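Local coordinates for protein Endonuclease/exonuclease/phosphatase (Beutenbergia cavernae DSM 12333, PDB 4RUW) that belongs to the endonuclease/exonuclease/phosphatase family and binds a zinc ion in its DNase I-like domain, at residues P204-R218 with Q246-I258. Residues are numbered along the deposited sequence; the frame is centred on the assembly and turned at random.
Sequences PGSAVLVEDQKEQLR and QPYSQNNLMQSWI
Both ends of the Gln250 amide find partners on helix 207-218. Its NE2 donates to Glu211 OE2 at 2.8 Å; OE2 lies close to the plane of the amide, whereas the amide nitrogen meets the carboxylate from above its plane, 40° out. Its OE1 accepts from Lys214 NZ at 2.6 Å, the ammonium standing above the carbonyl plane. Because Lys214 bends at chi3 (60°), NZ also reaches Glu211 OE1 on the syn side, a 3.1 Å salt bridge, and the three groups form a closed ring of polar contacts that fixes the rotation of the amide. In this DNase I-like α/β domain helices 207-218 and 251-258 run parallel, their axes 10.8 Å apart at closest, with Gln255 and Ile258 touching strand 296-300. Between them selenomethionine Met254 enters a hole formed by Val210, Gln213, Lys214 and Leu217 as a knob. The buried Gln213 gives its NE2 to the backbone oxygens of Ser202 and Asn237, while a water donates to both Gln213 OE1 and Asn251 OD1, bridging the helices. At one end Arg218, in the modelled one of two conformers, lays its guanidinium flat on the six-membered ring of Trp257, planes 10° apart and CZ 3.6 Å from the centroid, a cation-pi stack. At the other, Ala207 CB sits over a face of the Tyr248 ring, Val210 CG2 meets that ring's edge, and Gln246 NE2 donates to Pro204 O at 2.8 Å.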
ATOM      1  N   PRO A 204      -4.253  14.800   2.360  1.00 14.28           N
ATOM      2  CA  PRO A 204      -3.316  15.701   3.039  1.00 15.64           C
ATOM      3  C   PRO A 204      -3.634  17.158   2.712  1.00 16.19           C
ATOM      4  O   PRO A 204      -2.781  17.888   2.211  1.00 18.51           O
ATOM      5  CB  PRO A 204      -1.967  15.295   2.443  1.00 16.52           C
ATOM      6  CG  PRO A 204      -2.310  14.882   1.050  1.00 16.11           C
ATOM      7  CD  PRO A 204      -3.680  14.237   1.123  1.00 15.48           C
ATOM      8  N   GLY A 205      -4.851  17.587   3.025  1.00 16.62           N
ATOM      9  CA  GLY A 205      -5.332  18.888   2.595  1.00 18.03           C
ATOM     10  C   GLY A 205      -4.854  20.074   3.411  1.00 18.47           C
ATOM     11  O   GLY A 205      -5.074  21.221   3.024  1.00 20.42           O
ATOM     12  N   SER A 206      -4.202  19.807   4.537  1.00 16.82           N
ATOM     13  CA  SER A 206      -3.774  20.849   5.464  1.00 16.33           C
ATOM     14  C   SER A 206      -2.860  20.216   6.499  1.00 15.40           C
ATOM     15  O   SER A 206      -2.773  18.989   6.579  1.00 15.33           O
ATOM     16  CB  SER A 206      -4.984  21.429   6.189  1.00 17.02           C
ATOM     17  OG  SER A 206      -5.556  20.432   7.026  1.00 17.71           O
ATOM     18  N   ALA A 207      -2.206  21.036   7.314  1.00 15.73           N
ATOM     19  CA  ALA A 207      -1.352  20.516   8.368  1.00 15.96           C
ATOM     20  C   ALA A 207      -2.124  19.620   9.337  1.00 15.51           C
ATOM     21  O   ALA A 207      -1.647  18.539   9.686  1.00 15.33           O
ATOM     22  CB  ALA A 207      -0.661  21.653   9.106  1.00 17.89           C
ATOM     23  N   VAL A 208      -3.317  20.042   9.756  1.00 15.41           N
ATOM     24  CA  VAL A 208      -4.087  19.214  10.679  1.00 15.37           C
ATOM     25  C   VAL A 208      -4.506  17.883  10.037  1.00 14.50           C
ATOM     26  O   VAL A 208      -4.528  16.847  10.714  1.00 14.11           O
ATOM     27  CB  VAL A 208      -5.313  19.938  11.305  1.00 16.06           C
ATOM     28  CG1 VAL A 208      -4.861  21.038  12.251  1.00 17.82           C
ATOM     29  CG2 VAL A 208      -6.237  20.490  10.233  1.00 16.72           C
ATOM     30  N   LEU A 209      -4.811  17.889   8.737  1.00 14.09           N
ATOM     31  CA  LEU A 209      -5.147  16.641   8.059  1.00 13.80           C
ATOM     32  C   LEU A 209      -3.946  15.694   7.981  1.00 13.06           C
ATOM     33  O   LEU A 209      -4.100  14.482   8.124  1.00 13.38           O
ATOM     34  CB  LEU A 209      -5.743  16.909   6.676  1.00 14.25           C
ATOM     35  CG  LEU A 209      -7.221  17.305   6.721  1.00 15.00           C
ATOM     36  CD1 LEU A 209      -7.657  17.908   5.396  1.00 16.44           C
ATOM     37  CD2 LEU A 209      -8.089  16.099   7.096  1.00 16.07           C
ATOM     38  N   VAL A 210      -2.750  16.229   7.758  1.00 13.13           N
ATOM     39  CA  VAL A 210      -1.556  15.379   7.771  1.00 13.10           C
ATOM     40  C   VAL A 210      -1.306  14.795   9.172  1.00 13.20           C
ATOM     41  O   VAL A 210      -0.923  13.627   9.317  1.00 13.40           O
ATOM     42  CB  VAL A 210      -0.314  16.132   7.235  1.00 14.29           C
ATOM     43  CG1 VAL A 210       0.966  15.339   7.491  1.00 15.72           C
ATOM     44  CG2 VAL A 210      -0.485  16.428   5.749  1.00 15.59           C
ATOM     45  N   GLU A 211      -1.545  15.591  10.213  1.00 13.83           N
ATOM     46  CA  GLU A 211      -1.456  15.051  11.567  1.00 13.58           C
ATOM     47  C   GLU A 211      -2.465  13.921  11.776  1.00 12.74           C
ATOM     48  O   GLU A 211      -2.166  12.928  12.434  1.00 13.52           O
ATOM     49  CB  GLU A 211      -1.621  16.149  12.619  1.00 15.79           C
ATOM     50  CG  GLU A 211      -0.503  17.193  12.595  1.00 17.81           C
ATOM     51  CD  GLU A 211       0.899  16.595  12.754  0.60 19.86           C
ATOM     52  OE1 GLU A 211       1.058  15.560  13.437  0.61 20.00           O
ATOM     53  OE2 GLU A 211       1.858  17.168  12.195  0.47 22.06           O
ATOM     54  N   ASP A 212      -3.649  14.052  11.189  1.00 12.35           N
ATOM     55  CA  ASP A 212      -4.609  12.957  11.236  1.00 11.85           C
ATOM     56  C   ASP A 212      -4.132  11.743  10.438  1.00 12.16           C
ATOM     57  O   ASP A 212      -4.288  10.620  10.912  1.00 12.58           O
ATOM     58  CB  ASP A 212      -5.997  13.397  10.770  1.00 13.41           C
ATOM     59  CG  ASP A 212      -6.707  14.260  11.796  1.00 14.26           C
ATOM     60  OD1 ASP A 212      -6.311  14.229  12.986  1.00 15.34           O
ATOM     61  OD2 ASP A 212      -7.666  14.955  11.412  1.00 14.67           O
ATOM     62  N   GLN A 213      -3.564  11.945   9.243  1.00 11.88           N
ATOM     63  CA  GLN A 213      -2.999  10.823   8.489  1.00 11.54           C
ATOM     64  C   GLN A 213      -2.038  10.029   9.359  1.00 12.07           C
ATOM     65  O   GLN A 213      -2.076   8.796   9.381  1.00 12.26           O
ATOM     66  CB  GLN A 213      -2.239  11.305   7.257  1.00 12.60           C
ATOM     67  CG  GLN A 213      -3.082  11.905   6.156  1.00 12.88           C
ATOM     68  CD  GLN A 213      -2.234  12.246   4.951  1.00 11.99           C
ATOM     69  OE1 GLN A 213      -1.142  12.795   5.094  1.00 13.14           O
ATOM     70  NE2 GLN A 213      -2.718  11.903   3.757  1.00 13.25           N
ATOM     71  N   LYS A 214      -1.173  10.736  10.081  1.00 11.84           N
ATOM     72  CA  LYS A 214      -0.201  10.072  10.947  1.00 12.16           C
ATOM     73  C   LYS A 214      -0.870   9.254  12.045  1.00 11.76           C
ATOM     74  O   LYS A 214      -0.487   8.109  12.306  1.00 12.63           O
ATOM     75  CB  LYS A 214       0.749  11.099  11.562  1.00 12.85           C
ATOM     76  CG  LYS A 214       1.745  11.661  10.562  1.00 14.18           C
ATOM     77  CD  LYS A 214       2.366  12.960  11.041  1.00 18.48           C
ATOM     78  CE  LYS A 214       3.102  12.793  12.343  1.00 20.68           C
ATOM     79  NZ  LYS A 214       3.700  14.088  12.790  1.00 19.85           N
ATOM     80  N   GLU A 215      -1.868   9.830  12.704  1.00 11.94           N
ATOM     81  CA  GLU A 215      -2.544   9.092  13.766  1.00 12.08           C
ATOM     82  C   GLU A 215      -3.334   7.903  13.228  1.00 11.38           C
ATOM     83  O   GLU A 215      -3.362   6.829  13.841  1.00 12.68           O
ATOM     84  CB  GLU A 215      -3.447  10.015  14.572  1.00 13.57           C
ATOM     85  CG  GLU A 215      -2.663  11.080  15.330  1.00 16.27           C
ATOM     86  CD  GLU A 215      -3.403  11.602  16.533  0.67 16.83           C
ATOM     87  OE1 GLU A 215      -4.590  11.953  16.395  0.65 18.89           O
ATOM     88  OE2 GLU A 215      -2.799  11.644  17.622  0.70 15.48           O
ATOM     89  N   GLN A 216      -3.962   8.075  12.070  1.00 11.22           N
ATOM     90  CA  GLN A 216      -4.677   6.984  11.421  1.00 11.49           C
ATOM     91  C   GLN A 216      -3.716   5.865  11.066  1.00 11.26           C
ATOM     92  O   GLN A 216      -3.987   4.690  11.321  1.00 11.47           O
ATOM     93  CB  GLN A 216      -5.374   7.498  10.162  1.00 11.93           C
ATOM     94  CG  GLN A 216      -6.454   8.514  10.449  1.00 12.48           C
ATOM     95  CD  GLN A 216      -6.969   9.222   9.209  1.00 12.28           C
ATOM     96  OE1 GLN A 216      -6.449   9.065   8.096  1.00 12.84           O
ATOM     97  NE2 GLN A 216      -8.019  10.010   9.398  1.00 14.35           N
ATOM     98  N   LEU A 217      -2.593   6.226  10.459  1.00 11.35           N
ATOM     99  CA  LEU A 217      -1.627   5.222  10.049  1.00 11.75           C
ATOM    100  C   LEU A 217      -1.057   4.438  11.235  1.00 11.23           C
ATOM    101  O   LEU A 217      -0.837   3.232  11.132  1.00 12.08           O
ATOM    102  CB  LEU A 217      -0.518   5.844   9.208  1.00 12.16           C
ATOM    103  CG  LEU A 217       0.521   4.870   8.648  1.00 12.10           C
ATOM    104  CD1 LEU A 217      -0.100   3.843   7.697  1.00 14.03           C
ATOM    105  CD2 LEU A 217       1.623   5.640   7.966  1.00 13.32           C
ATOM    106  N   ARG A 218      -0.788   5.123  12.347  0.51 11.84           N
ATOM    107  CA  ARG A 218      -0.333   4.445  13.564  0.51 12.67           C
ATOM    108  C   ARG A 218      -1.282   3.324  13.928  0.51 11.98           C
ATOM    109  O   ARG A 218      -0.865   2.207  14.225  0.51 13.22           O
ATOM    110  CB  ARG A 218      -0.274   5.414  14.735  0.51 14.13           C
ATOM    111  CG  ARG A 218       0.873   6.374  14.675  0.51 16.07           C
ATOM    112  CD  ARG A 218       2.209   5.726  15.011  0.51 17.03           C
ATOM    113  NE  ARG A 218       3.099   6.709  15.632  0.51 17.21           N
ATOM    114  CZ  ARG A 218       4.426   6.607  15.659  0.51 17.34           C
ATOM    115  NH1 ARG A 218       5.167   7.560  16.221  0.51 17.41           N
ATOM    116  NH2 ARG A 218       5.025   5.559  15.106  0.51 15.23           N
ATOM    117  N   GLN A 246       4.417  21.419   0.106  1.00 23.98           N
ATOM    118  CA  GLN A 246       3.741  21.407   1.390  1.00 23.51           C
ATOM    119  C   GLN A 246       4.713  21.309   2.542  1.00 22.26           C
ATOM    120  O   GLN A 246       5.198  20.257   2.835  1.00 21.43           O
ATOM    121  CB  GLN A 246       2.839  20.191   1.516  1.00 25.34           C
ATOM    122  CG  GLN A 246       1.593  20.181   0.741  1.00 26.43           C
ATOM    123  CD  GLN A 246       0.728  19.045   1.155  1.00 25.78           C
ATOM    124  OE1 GLN A 246       1.144  17.938   1.180  1.00 24.33           O
ATOM    125  NE2 GLN A 246      -0.486  19.354   1.523  1.00 25.97           N
ATOM    126  N   PRO A 247       4.972  22.398   3.238  1.00 23.69           N
ATOM    127  CA  PRO A 247       5.971  22.362   4.315  1.00 24.95           C
ATOM    128  C   PRO A 247       5.625  21.401   5.456  1.00 24.92           C
ATOM    129  O   PRO A 247       6.529  20.969   6.168  1.00 27.28           O
ATOM    130  CB  PRO A 247       6.007  23.816   4.820  1.00 26.61           C
ATOM    131  CG  PRO A 247       4.734  24.430   4.339  1.00 27.75           C
ATOM    132  CD  PRO A 247       4.406  23.743   3.049  1.00 25.70           C
ATOM    133  N   TYR A 248       4.344  21.071   5.613  1.00 22.50           N
ATOM    134  CA  TYR A 248       3.894  20.193   6.695  1.00 20.93           C
ATOM    135  C   TYR A 248       3.801  18.719   6.281  1.00 20.21           C
ATOM    136  O   TYR A 248       3.341  17.880   7.057  1.00 20.86           O
ATOM    137  CB  TYR A 248       2.537  20.663   7.232  1.00 21.97           C
ATOM    138  CG  TYR A 248       1.534  20.964   6.145  1.00 22.17           C
ATOM    139  CD1 TYR A 248       1.332  22.269   5.703  1.00 23.45           C
ATOM    140  CD2 TYR A 248       0.787  19.950   5.561  1.00 22.84           C
ATOM    141  CE1 TYR A 248       0.425  22.548   4.707  1.00 25.51           C
ATOM    142  CE2 TYR A 248      -0.120  20.217   4.563  1.00 24.22           C
ATOM    143  CZ  TYR A 248      -0.304  21.520   4.143  1.00 25.05           C
ATOM    144  OH  TYR A 248      -1.212  21.792   3.151  1.00 28.39           O
ATOM    145  N   SER A 249       4.227  18.406   5.062  1.00 18.78           N
ATOM    146  CA  SER A 249       4.166  17.035   4.579  1.00 17.74           C
ATOM    147  C   SER A 249       5.078  16.138   5.406  1.00 17.62           C
ATOM    148  O   SER A 249       6.210  16.511   5.713  1.00 20.14           O
ATOM    149  CB  SER A 249       4.559  16.987   3.105  1.00 17.71           C
ATOM    150  OG  SER A 249       4.446  15.671   2.598  1.00 15.64           O
ATOM    151  N   GLN A 250       4.583  14.959   5.777  1.00 16.13           N
ATOM    152  CA  GLN A 250       5.372  14.040   6.596  1.00 16.09           C
ATOM    153  C   GLN A 250       5.348  12.620   6.037  1.00 13.77           C
ATOM    154  O   GLN A 250       5.256  11.633   6.769  1.00 14.26           O
ATOM    155  CB  GLN A 250       4.925  14.105   8.054  1.00 19.99           C
ATOM    156  CG  GLN A 250       5.224  15.472   8.661  1.00 23.28           C
ATOM    157  CD  GLN A 250       4.726  15.621  10.062  1.00 25.19           C
ATOM    158  OE1 GLN A 250       5.297  15.057  10.987  1.00 24.58           O
ATOM    159  NE2 GLN A 250       3.656  16.392  10.236  1.00 26.47           N
ATOM    160  N   ASN A 251       5.465  12.537   4.717  1.00 13.38           N
ATOM    161  CA  ASN A 251       5.467  11.260   4.030  1.00 12.31           C
ATOM    162  C   ASN A 251       6.689  10.401   4.311  1.00 12.06           C
ATOM    163  O   ASN A 251       6.559   9.198   4.512  1.00 12.36           O
ATOM    164  CB  ASN A 251       5.292  11.480   2.534  1.00 13.06           C
ATOM    165  CG  ASN A 251       3.959  12.112   2.205  1.00 13.02           C
ATOM    166  OD1 ASN A 251       2.990  11.967   2.947  1.00 13.74           O
ATOM    167  ND2 ASN A 251       3.900  12.807   1.078  1.00 14.17           N
ATOM    168  N   ASN A 252       7.882  10.990   4.315  1.00 12.57           N
ATOM    169  CA  ASN A 252       9.067  10.185   4.635  1.00 12.96           C
ATOM    170  C   ASN A 252       8.939   9.530   6.008  1.00 12.55           C
ATOM    171  O   ASN A 252       9.267   8.355   6.181  1.00 12.92           O
ATOM    172  CB  ASN A 252      10.354  11.006   4.565  1.00 13.88           C
ATOM    173  CG  ASN A 252      10.812  11.238   3.143  1.00 13.63           C
ATOM    174  OD1 ASN A 252      10.264  12.083   2.439  1.00 14.43           O
ATOM    175  ND2 ASN A 252      11.808  10.473   2.701  1.00 15.54           N
ATOM    176  N   LEU A 253       8.455  10.287   6.983  1.00 12.64           N
ATOM    177  CA  LEU A 253       8.247   9.762   8.318  1.00 12.73           C
ATOM    178  C   LEU A 253       7.261   8.583   8.298  1.00 12.69           C
ATOM    179  O   LEU A 253       7.548   7.504   8.815  1.00 12.35           O
ATOM    180  CB  LEU A 253       7.746  10.877   9.236  1.00 13.65           C
ATOM    181  CG  LEU A 253       7.470  10.488  10.685  1.00 14.84           C
ATOM    182  CD1 LEU A 253       8.741  10.021  11.385  1.00 16.79           C
ATOM    183  CD2 LEU A 253       6.834  11.658  11.422  1.00 16.99           C
HETATM  184  N   MSE A 254       6.107   8.771   7.670  1.00 12.62           N
HETATM  185  CA  MSE A 254       5.113   7.711   7.632  1.00 12.41           C
HETATM  186  C   MSE A 254       5.635   6.463   6.923  1.00 11.98           C
HETATM  187  O   MSE A 254       5.385   5.339   7.367  1.00 12.23           O
HETATM  188  CB  MSE A 254       3.817   8.222   6.998  1.00 12.31           C
HETATM  189  CG  MSE A 254       2.991   9.084   7.960  1.00 13.33           C
HETATM  190 SE   MSE A 254       1.223   9.585   7.314  0.60 13.62          SE
HETATM  191  CE  MSE A 254       1.698  11.262   6.429  1.00 17.18           C
ATOM    192  N   GLN A 255       6.356   6.649   5.821  1.00 12.41           N
ATOM    193  CA  GLN A 255       6.904   5.493   5.121  1.00 12.50           C
ATOM    194  C   GLN A 255       7.936   4.748   5.972  1.00 12.40           C
ATOM    195  O   GLN A 255       8.027   3.521   5.901  1.00 13.01           O
ATOM    196  CB  GLN A 255       7.475   5.892   3.758  1.00 13.70           C
ATOM    197  CG  GLN A 255       6.425   6.463   2.810  1.00 15.21           C
ATOM    198  CD  GLN A 255       5.571   5.401   2.133  1.00 14.66           C
ATOM    199  OE1 GLN A 255       5.943   4.226   2.068  1.00 16.41           O
ATOM    200  NE2 GLN A 255       4.429   5.823   1.588  1.00 16.15           N
ATOM    201  N   SER A 256       8.699   5.469   6.790  1.00 12.34           N
ATOM    202  CA  SER A 256       9.649   4.809   7.675  1.00 13.05           C
ATOM    203  C   SER A 256       8.914   3.921   8.679  1.00 12.55           C
ATOM    204  O   SER A 256       9.380   2.834   8.989  1.00 13.15           O
ATOM    205  CB  SER A 256      10.568   5.816   8.383  1.00 13.73           C
ATOM    206  OG  SER A 256       9.936   6.492   9.462  1.00 13.69           O
ATOM    207  N   TRP A 257       7.758   4.365   9.163  1.00 12.14           N
ATOM    208  CA  TRP A 257       6.975   3.556  10.098  1.00 12.72           C
ATOM    209  C   TRP A 257       6.494   2.271   9.441  1.00 11.95           C
ATOM    210  O   TRP A 257       6.500   1.200  10.046  1.00 13.75           O
ATOM    211  CB  TRP A 257       5.746   4.311  10.584  1.00 12.82           C
ATOM    212  CG  TRP A 257       5.999   5.538  11.382  1.00 13.50           C
ATOM    213  CD1 TRP A 257       7.176   5.948  11.933  1.00 13.45           C
ATOM    214  CD2 TRP A 257       5.030   6.535  11.711  1.00 13.16           C
ATOM    215  NE1 TRP A 257       6.991   7.143  12.599  1.00 14.43           N
ATOM    216  CE2 TRP A 257       5.681   7.520  12.476  1.00 13.55           C
ATOM    217  CE3 TRP A 257       3.664   6.679  11.447  1.00 14.04           C
ATOM    218  CZ2 TRP A 257       5.014   8.639  12.971  1.00 14.90           C
ATOM    219  CZ3 TRP A 257       3.004   7.790  11.944  1.00 15.22           C
ATOM    220  CH2 TRP A 257       3.680   8.757  12.690  1.00 15.83           C
ATOM    221  N   ILE A 258       6.046   2.375   8.198  1.00 12.56           N
ATOM    222  CA  ILE A 258       5.546   1.204   7.488  1.00 11.96           C
ATOM    223  C   ILE A 258       6.681   0.193   7.287  1.00 12.41           C
ATOM    224  O   ILE A 258       6.519  -1.009   7.528  1.00 12.99           O
ATOM    225  CB  ILE A 258       4.914   1.590   6.130  1.00 12.62           C
ATOM    226  CG1 ILE A 258       3.731   2.546   6.334  1.00 12.86           C
ATOM    227  CG2 ILE A 258       4.466   0.356   5.390  1.00 13.73           C
ATOM    228  CD1 ILE A 258       3.224   3.192   5.043  1.00 13.80           C
TER
HETATM  229  O   HOH W   1       0.815  13.412   3.237  1.00 25.31           O